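Local coordinates for protein ADP-ribosylglycohydrolase (Thermus thermophilus, PDB 2YZV) that belongs to the ADP-ribosylglycohydrolase family, whose all-helical fold here carries two neighbouring magnesium ions, at residues His199-Val205 with Tyr220-Ala226; Phe36-Glu41 with Arg243-Asn247. All blocks are in the same frame, centred on the assembly; numbering follows the deposited sequence.

Contact 1 (His199-Val205 with Tyr220-Ala226); sequences HPALRRV and YAPGTLA
Two helices, 200-209 and 221-234, begin side by side and run nearly parallel, the axes of 200-205 and 221-226 being 9.3 Å apart at closest approach and inclined by 9°. Their register is set by L202 against P222 (CA-CA 5.4 Å) and V205 against A226 (CA-CA 5.9 Å). The first helix is capped by H199: with chi1 t, its ND1 accepts from A201 N at 3.0 Å, the ring lying beyond the N-terminal end of the helix. Y220 occupies the N-cap position of the second helix. Its side chain, also chi1 t, reaches across so that OH lies 3.5 Å from H199 CE1 and CE2 lies 4.0 Å from A201 CB, the methyl meeting the ring edge; the hydroxyl is hydrogen-bonded to E163 on helix 162-179. P222, in the first turn, sits at the middle of the interface. Its CB is 4.3 Å from A201 CB and 4.4 Å from L202 CD1, while its carbonyl O, already accepting from A226 N within the helix (2.9 Å), is 3.6 Å from V205 CG2. This is apolar side-by-side packing within the all-helical ADP-ribosylglycohydrolase fold, in which the A201 and A226 methyls take part. T224 faces helix 252-267, touching T254, a magnesium ligand. L225 and L202 share the t,p rotamer and meet through CD2 and CD1, respectively, at 4.0 Å; both side chains also touch helix 162-179, which therefore borders the pair. One turn beyond P222, A226 CB packs on V205 CG2 at 3.8 Å, V205 having chi1 t.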
ATOM      1  N   HIS A 199      10.803  15.201  -6.701  1.00 14.99           N
ATOM      2  CA  HIS A 199      12.068  15.030  -6.002  1.00 15.03           C
ATOM      3  C   HIS A 199      12.941  14.175  -6.929  1.00 14.28           C
ATOM      4  O   HIS A 199      12.464  13.219  -7.534  1.00 13.30           O
ATOM      5  CB  HIS A 199      11.812  14.322  -4.671  1.00 13.82           C
ATOM      6  CG  HIS A 199      13.042  14.094  -3.854  1.00 15.97           C
ATOM      7  ND1 HIS A 199      13.965  13.116  -4.156  1.00 13.35           N
ATOM      8  CD2 HIS A 199      13.492  14.704  -2.732  1.00 17.29           C
ATOM      9  CE1 HIS A 199      14.930  13.132  -3.254  1.00 15.85           C
ATOM     10  NE2 HIS A 199      14.667  14.086  -2.379  1.00 16.12           N
ATOM     11  N   PRO A 200      14.231  14.521  -7.064  1.00 13.81           N
ATOM     12  CA  PRO A 200      15.149  13.776  -7.932  1.00 13.73           C
ATOM     13  C   PRO A 200      15.092  12.254  -7.822  1.00 13.07           C
ATOM     14  O   PRO A 200      15.179  11.554  -8.832  1.00 13.13           O
ATOM     15  CB  PRO A 200      16.518  14.330  -7.539  1.00 13.92           C
ATOM     16  CG  PRO A 200      16.211  15.740  -7.200  1.00 17.90           C
ATOM     17  CD  PRO A 200      14.930  15.633  -6.396  1.00 15.13           C
ATOM     18  N   ALA A 201      14.957  11.742  -6.602  1.00 13.94           N
ATOM     19  CA  ALA A 201      14.907  10.298  -6.395  1.00 15.49           C
ATOM     20  C   ALA A 201      13.657   9.700  -7.024  1.00 15.29           C
ATOM     21  O   ALA A 201      13.708   8.636  -7.649  1.00 15.60           O
ATOM     22  CB  ALA A 201      14.945   9.978  -4.904  1.00 17.59           C
ATOM     23  N   LEU A 202      12.532  10.387  -6.864  1.00 15.37           N
ATOM     24  CA  LEU A 202      11.280   9.902  -7.422  1.00 15.34           C
ATOM     25  C   LEU A 202      11.296  10.088  -8.934  1.00 15.21           C
ATOM     26  O   LEU A 202      10.749   9.275  -9.675  1.00 14.70           O
ATOM     27  CB  LEU A 202      10.098  10.650  -6.801  1.00 15.32           C
ATOM     28  CG  LEU A 202       8.712  10.108  -7.151  1.00 14.93           C
ATOM     29  CD1 LEU A 202       8.622   8.637  -6.787  1.00 16.84           C
ATOM     30  CD2 LEU A 202       7.658  10.908  -6.415  1.00 16.03           C
ATOM     31  N   ARG A 203      11.941  11.158  -9.388  1.00 15.89           N
ATOM     32  CA  ARG A 203      12.051  11.433 -10.813  1.00 15.92           C
ATOM     33  C   ARG A 203      12.787  10.262 -11.470  1.00 15.27           C
ATOM     34  O   ARG A 203      12.412   9.804 -12.552  1.00 14.95           O
ATOM     35  CB  ARG A 203      12.827  12.735 -11.033  1.00 18.58           C
ATOM     36  CG  ARG A 203      12.904  13.195 -12.475  1.00 25.36           C
ATOM     37  CD  ARG A 203      13.881  14.357 -12.615  1.00 30.53           C
ATOM     38  NE  ARG A 203      13.506  15.507 -11.791  1.00 34.66           N
ATOM     39  CZ  ARG A 203      12.586  16.407 -12.129  1.00 37.11           C
ATOM     40  NH1 ARG A 203      11.939  16.299 -13.283  1.00 39.22           N
ATOM     41  NH2 ARG A 203      12.310  17.414 -11.312  1.00 36.79           N
ATOM     42  N   ARG A 204      13.837   9.773 -10.816  1.00 14.65           N
ATOM     43  CA  ARG A 204      14.580   8.651 -11.373  1.00 14.43           C
ATOM     44  C   ARG A 204      13.718   7.399 -11.466  1.00 15.18           C
ATOM     45  O   ARG A 204      13.890   6.591 -12.377  1.00 14.81           O
ATOM     46  CB  ARG A 204      15.845   8.360 -10.553  1.00 16.72           C
ATOM     47  CG  ARG A 204      17.109   8.952 -11.182  1.00 18.81           C
ATOM     48  CD  ARG A 204      18.371   8.559 -10.428  1.00 19.33           C
ATOM     49  NE  ARG A 204      18.521   9.271  -9.162  1.00 19.34           N
ATOM     50  CZ  ARG A 204      18.834  10.559  -9.052  1.00 18.33           C
ATOM     51  NH1 ARG A 204      19.035  11.298 -10.134  1.00 19.36           N
ATOM     52  NH2 ARG A 204      18.948  11.106  -7.849  1.00 20.27           N
ATOM     53  N   VAL A 205      12.786   7.239 -10.528  1.00 12.98           N
ATOM     54  CA  VAL A 205      11.911   6.075 -10.552  1.00 11.97           C
ATOM     55  C   VAL A 205      10.949   6.175 -11.731  1.00 13.27           C
ATOM     56  O   VAL A 205      10.848   5.258 -12.547  1.00 13.51           O
ATOM     57  CB  VAL A 205      11.094   5.952  -9.242  1.00 10.97           C
ATOM     58  CG1 VAL A 205      10.036   4.855  -9.381  1.00 11.75           C
ATOM     59  CG2 VAL A 205      12.029   5.630  -8.081  1.00 12.65           C
ATOM     60  N   TYR A 220      12.642   3.347   2.169  1.00 11.47           N
ATOM     61  CA  TYR A 220      12.539   4.705   1.631  1.00 11.70           C
ATOM     62  C   TYR A 220      11.395   4.703   0.612  1.00 10.81           C
ATOM     63  O   TYR A 220      11.392   3.889  -0.301  1.00 11.84           O
ATOM     64  CB  TYR A 220      13.879   5.058   0.973  1.00 11.44           C
ATOM     65  CG  TYR A 220      14.000   6.432   0.362  1.00 11.77           C
ATOM     66  CD1 TYR A 220      13.708   7.580   1.098  1.00 12.21           C
ATOM     67  CD2 TYR A 220      14.479   6.587  -0.938  1.00 12.55           C
ATOM     68  CE1 TYR A 220      13.895   8.851   0.558  1.00 12.48           C
ATOM     69  CE2 TYR A 220      14.672   7.850  -1.489  1.00 12.62           C
ATOM     70  CZ  TYR A 220      14.378   8.977  -0.736  1.00 13.37           C
ATOM     71  OH  TYR A 220      14.570  10.223  -1.280  1.00 14.86           O
ATOM     72  N   ALA A 221      10.433   5.615   0.767  1.00 10.75           N
ATOM     73  CA  ALA A 221       9.266   5.664  -0.122  1.00 10.37           C
ATOM     74  C   ALA A 221       9.530   5.503  -1.620  1.00 10.33           C
ATOM     75  O   ALA A 221       8.919   4.652  -2.264  1.00  8.46           O
ATOM     76  CB  ALA A 221       8.457   6.942   0.133  1.00 12.22           C
ATOM     77  N   PRO A 222      10.420   6.322  -2.202  1.00  9.51           N
ATOM     78  CA  PRO A 222      10.670   6.162  -3.639  1.00  9.75           C
ATOM     79  C   PRO A 222      11.183   4.762  -3.975  1.00 10.73           C
ATOM     80  O   PRO A 222      10.805   4.180  -4.995  1.00 10.23           O
ATOM     81  CB  PRO A 222      11.711   7.240  -3.930  1.00 10.97           C
ATOM     82  CG  PRO A 222      11.376   8.308  -2.929  1.00 10.93           C
ATOM     83  CD  PRO A 222      11.117   7.508  -1.674  1.00 10.66           C
ATOM     84  N   GLY A 223      12.046   4.229  -3.113  1.00 10.21           N
ATOM     85  CA  GLY A 223      12.600   2.904  -3.341  1.00 10.62           C
ATOM     86  C   GLY A 223      11.568   1.803  -3.194  1.00  9.54           C
ATOM     87  O   GLY A 223      11.611   0.796  -3.910  1.00 10.79           O
ATOM     88  N   THR A 224      10.636   1.981  -2.263  1.00  8.62           N
ATOM     89  CA  THR A 224       9.592   0.985  -2.051  1.00  7.94           C
ATOM     90  C   THR A 224       8.690   0.959  -3.276  1.00  8.29           C
ATOM     91  O   THR A 224       8.323  -0.107  -3.775  1.00  7.47           O
ATOM     92  CB  THR A 224       8.751   1.323  -0.812  1.00  8.58           C
ATOM     93  OG1 THR A 224       9.615   1.420   0.328  1.00  9.98           O
ATOM     94  CG2 THR A 224       7.701   0.248  -0.567  1.00  9.61           C
ATOM     95  N   LEU A 225       8.334   2.144  -3.758  1.00  9.18           N
ATOM     96  CA  LEU A 225       7.494   2.248  -4.940  1.00  8.87           C
ATOM     97  C   LEU A 225       8.202   1.590  -6.122  1.00  9.26           C
ATOM     98  O   LEU A 225       7.597   0.814  -6.865  1.00  8.35           O
ATOM     99  CB  LEU A 225       7.206   3.721  -5.256  1.00  9.02           C
ATOM    100  CG  LEU A 225       6.336   3.987  -6.487  1.00  9.88           C
ATOM    101  CD1 LEU A 225       4.982   3.310  -6.330  1.00 11.09           C
ATOM    102  CD2 LEU A 225       6.166   5.493  -6.659  1.00 10.88           C
ATOM    103  N   ALA A 226       9.489   1.883  -6.282  1.00  8.86           N
ATOM    104  CA  ALA A 226      10.263   1.319  -7.388  1.00  9.66           C
ATOM    105  C   ALA A 226      10.339  -0.205  -7.332  1.00  9.42           C
ATOM    106  O   ALA A 226      10.306  -0.872  -8.367  1.00 10.18           O
ATOM    107  CB  ALA A 226      11.670   1.912  -7.392  1.00 10.04           C
TER

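Contact 2 (Phe36-Glu41 with Arg243-Asn247); sequences FPEVRE and RLAVN
In this helical ADP-ribosylglycohydrolase fold, the irregular loop 36-41 is fastened to the C-terminal end of helix 238-246 mainly by side chain-to-backbone hydrogen bonds. V39 lies opposite N247 (CA-CA 6.3 Å) and R40 opposite R243 (6.2 Å). N247, chi1 m, accepts from V39 N at OD1 (2.9 Å) and donates from ND2 to V39 O (3.1 Å). N247 ND2 also donates to R243 O (2.8 Å), which accepts N247 N (3.1 Å), while water 1 joins N247 OD1 (2.9 Å) to F36 O (2.7 Å). Beside these bonds V39 CB makes apolar contact with V246 CG2 (4.4 Å). R243, extended, donates from NH2 to R40 O (3.1 Å) and forms a salt bridge with E41 OE2 (2.8 Å); it is also salt-bridged to E239, and E41 to R275. R40 NH1 is salt-bridged to E38 OE1 (3.0 Å). R40 NH2 and R243 NH1, both donors, lie 2.7 Å apart, a like-charge contact; water 2 accepts from R243 NH2 (3.0 Å) and weakly from R40 NH2 (2.7 Å).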
ATOM      1  N   PHE A  36      18.145 -16.355   1.964  1.00 20.26           N
ATOM      2  CA  PHE A  36      17.105 -17.260   2.439  1.00 19.81           C
ATOM      3  C   PHE A  36      16.385 -17.942   1.276  1.00 20.73           C
ATOM      4  O   PHE A  36      16.310 -17.397   0.173  1.00 20.10           O
ATOM      5  CB  PHE A  36      16.102 -16.479   3.292  1.00 17.84           C
ATOM      6  CG  PHE A  36      15.470 -15.319   2.571  1.00 17.19           C
ATOM      7  CD1 PHE A  36      14.319 -15.499   1.810  1.00 16.81           C
ATOM      8  CD2 PHE A  36      16.046 -14.053   2.630  1.00 15.62           C
ATOM      9  CE1 PHE A  36      13.749 -14.433   1.116  1.00 18.13           C
ATOM     10  CE2 PHE A  36      15.487 -12.980   1.942  1.00 17.64           C
ATOM     11  CZ  PHE A  36      14.335 -13.169   1.182  1.00 17.94           C
ATOM     12  N   PRO A  37      15.853 -19.153   1.509  1.00 21.22           N
ATOM     13  CA  PRO A  37      15.133 -19.920   0.486  1.00 21.43           C
ATOM     14  C   PRO A  37      13.928 -19.150  -0.040  1.00 19.87           C
ATOM     15  O   PRO A  37      13.289 -18.410   0.707  1.00 20.16           O
ATOM     16  CB  PRO A  37      14.724 -21.186   1.231  1.00 22.45           C
ATOM     17  CG  PRO A  37      15.843 -21.359   2.221  1.00 23.26           C
ATOM     18  CD  PRO A  37      16.012 -19.952   2.739  1.00 21.11           C
ATOM     19  N   GLU A  38      13.610 -19.332  -1.317  1.00 19.81           N
ATOM     20  CA  GLU A  38      12.480 -18.623  -1.901  1.00 19.51           C
ATOM     21  C   GLU A  38      11.190 -18.802  -1.120  1.00 19.71           C
ATOM     22  O   GLU A  38      10.750 -19.925  -0.859  1.00 20.37           O
ATOM     23  CB  GLU A  38      12.227 -19.057  -3.348  1.00 19.46           C
ATOM     24  CG  GLU A  38      10.968 -18.408  -3.929  1.00 20.35           C
ATOM     25  CD  GLU A  38      10.623 -18.891  -5.323  1.00 23.24           C
ATOM     26  OE1 GLU A  38      10.724 -20.108  -5.575  1.00 22.46           O
ATOM     27  OE2 GLU A  38      10.229 -18.050  -6.160  1.00 23.75           O
ATOM     28  N   VAL A  39      10.590 -17.678  -0.747  1.00 17.97           N
ATOM     29  CA  VAL A  39       9.326 -17.678  -0.029  1.00 18.85           C
ATOM     30  C   VAL A  39       8.245 -17.845  -1.091  1.00 18.56           C
ATOM     31  O   VAL A  39       8.222 -17.102  -2.077  1.00 18.38           O
ATOM     32  CB  VAL A  39       9.102 -16.343   0.703  1.00 21.05           C
ATOM     33  CG1 VAL A  39       7.729 -16.331   1.357  1.00 20.84           C
ATOM     34  CG2 VAL A  39      10.188 -16.135   1.736  1.00 21.80           C
ATOM     35  N   ARG A  40       7.355 -18.814  -0.890  1.00 18.42           N
ATOM     36  CA  ARG A  40       6.290 -19.079  -1.853  1.00 20.07           C
ATOM     37  C   ARG A  40       4.906 -19.239  -1.234  1.00 20.10           C
ATOM     38  O   ARG A  40       3.895 -19.078  -1.919  1.00 20.32           O
ATOM     39  CB  ARG A  40       6.616 -20.347  -2.652  1.00 22.03           C
ATOM     40  CG  ARG A  40       7.945 -20.311  -3.383  1.00 25.08           C
ATOM     41  CD  ARG A  40       8.295 -21.675  -3.966  1.00 29.67           C
ATOM     42  NE  ARG A  40       7.333 -22.128  -4.968  1.00 33.42           N
ATOM     43  CZ  ARG A  40       7.144 -21.546  -6.149  1.00 34.68           C
ATOM     44  NH1 ARG A  40       7.851 -20.475  -6.490  1.00 35.74           N
ATOM     45  NH2 ARG A  40       6.252 -22.042  -6.996  1.00 35.55           N
ATOM     46  N   GLU A  41       4.846 -19.560   0.053  1.00 18.81           N
ATOM     47  CA  GLU A  41       3.555 -19.768   0.697  1.00 19.93           C
ATOM     48  C   GLU A  41       3.397 -19.043   2.030  1.00 19.11           C
ATOM     49  O   GLU A  41       4.360 -18.495   2.567  1.00 17.82           O
ATOM     50  CB  GLU A  41       3.319 -21.266   0.909  1.00 23.57           C
ATOM     51  CG  GLU A  41       3.427 -22.125  -0.349  1.00 25.95           C
ATOM     52  CD  GLU A  41       2.559 -21.625  -1.488  1.00 27.95           C
ATOM     53  OE1 GLU A  41       1.462 -21.096  -1.217  1.00 28.72           O
ATOM     54  OE2 GLU A  41       2.967 -21.772  -2.660  1.00 28.80           O
ATOM     55  N   ARG A 243       5.869 -13.025  -5.364  1.00 10.34           N
ATOM     56  CA  ARG A 243       7.060 -13.740  -4.917  1.00 10.15           C
ATOM     57  C   ARG A 243       8.315 -12.929  -5.231  1.00  9.87           C
ATOM     58  O   ARG A 243       9.256 -12.911  -4.443  1.00 10.00           O
ATOM     59  CB  ARG A 243       7.124 -15.129  -5.558  1.00 13.16           C
ATOM     60  CG  ARG A 243       6.153 -16.097  -4.910  1.00 15.41           C
ATOM     61  CD  ARG A 243       6.046 -17.402  -5.665  1.00 20.48           C
ATOM     62  NE  ARG A 243       5.143 -18.324  -4.983  1.00 25.47           N
ATOM     63  CZ  ARG A 243       4.623 -19.413  -5.540  1.00 28.03           C
ATOM     64  NH1 ARG A 243       4.913 -19.716  -6.798  1.00 28.42           N
ATOM     65  NH2 ARG A 243       3.822 -20.200  -4.836  1.00 28.55           N
ATOM     66  N   LEU A 244       8.335 -12.250  -6.374  1.00 10.12           N
ATOM     67  CA  LEU A 244       9.494 -11.433  -6.714  1.00 10.36           C
ATOM     68  C   LEU A 244       9.644 -10.321  -5.685  1.00  9.82           C
ATOM     69  O   LEU A 244      10.742 -10.039  -5.211  1.00 11.65           O
ATOM     70  CB  LEU A 244       9.342 -10.806  -8.105  1.00 10.97           C
ATOM     71  CG  LEU A 244       9.496 -11.729  -9.313  1.00 12.12           C
ATOM     72  CD1 LEU A 244       9.368 -10.898 -10.586  1.00 13.16           C
ATOM     73  CD2 LEU A 244      10.848 -12.425  -9.266  1.00 12.99           C
ATOM     74  N   ALA A 245       8.525  -9.699  -5.333  1.00 10.11           N
ATOM     75  CA  ALA A 245       8.549  -8.601  -4.377  1.00  9.68           C
ATOM     76  C   ALA A 245       9.035  -8.984  -2.987  1.00 10.33           C
ATOM     77  O   ALA A 245       9.940  -8.351  -2.443  1.00  9.95           O
ATOM     78  CB  ALA A 245       7.161  -7.968  -4.277  1.00  9.48           C
ATOM     79  N   VAL A 246       8.444 -10.016  -2.403  1.00 10.42           N
ATOM     80  CA  VAL A 246       8.842 -10.380  -1.053  1.00 11.10           C
ATOM     81  C   VAL A 246      10.223 -11.001  -0.954  1.00 11.47           C
ATOM     82  O   VAL A 246      10.883 -10.860   0.071  1.00 10.54           O
ATOM     83  CB  VAL A 246       7.798 -11.303  -0.372  1.00 12.61           C
ATOM     84  CG1 VAL A 246       6.446 -10.603  -0.331  1.00 13.55           C
ATOM     85  CG2 VAL A 246       7.707 -12.631  -1.090  1.00 14.06           C
ATOM     86  N   ASN A 247      10.684 -11.655  -2.015  1.00 11.07           N
ATOM     87  CA  ASN A 247      11.999 -12.266  -1.960  1.00 11.17           C
ATOM     88  C   ASN A 247      13.161 -11.286  -2.074  1.00 11.58           C
ATOM     89  O   ASN A 247      14.325 -11.689  -2.106  1.00 13.70           O
ATOM     90  CB  ASN A 247      12.094 -13.399  -2.983  1.00 12.45           C
ATOM     91  CG  ASN A 247      11.455 -14.675  -2.468  1.00 13.80           C
ATOM     92  OD1 ASN A 247      11.993 -15.330  -1.566  1.00 13.34           O
ATOM     93  ND2 ASN A 247      10.291 -15.019  -3.007  1.00 13.46           N
TER
HETATM   94  O   HOH W   1      14.812 -15.989  -1.558  1.00 16.13           O
HETATM   95  O   HOH W   2       3.796 -22.808  -6.224  1.00 43.13           O

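Contact 1 and contact 2 lie 23 Å apart between centres, with nearest atoms about 8 Å apart, and they do not touch. Along the chain the order is 36-41, 199-205, 220-226, 243-247, so contact 2 brings together parts 202 residues apart, whereas contact 1 joins neighbouring helices. They are linked through the chain: helix 238-246 follows helix 221-234, with L244 and A245 packing back on the latter. Both helices also touch helix 252-267, which carries the magnesium ligands D253 and T254; Y220 and V246 have side chains about 12 and 11 Å from a magnesium ion. The two contacts thus lie on successive helices, at a distance from the magnesium ions and not among their ligands.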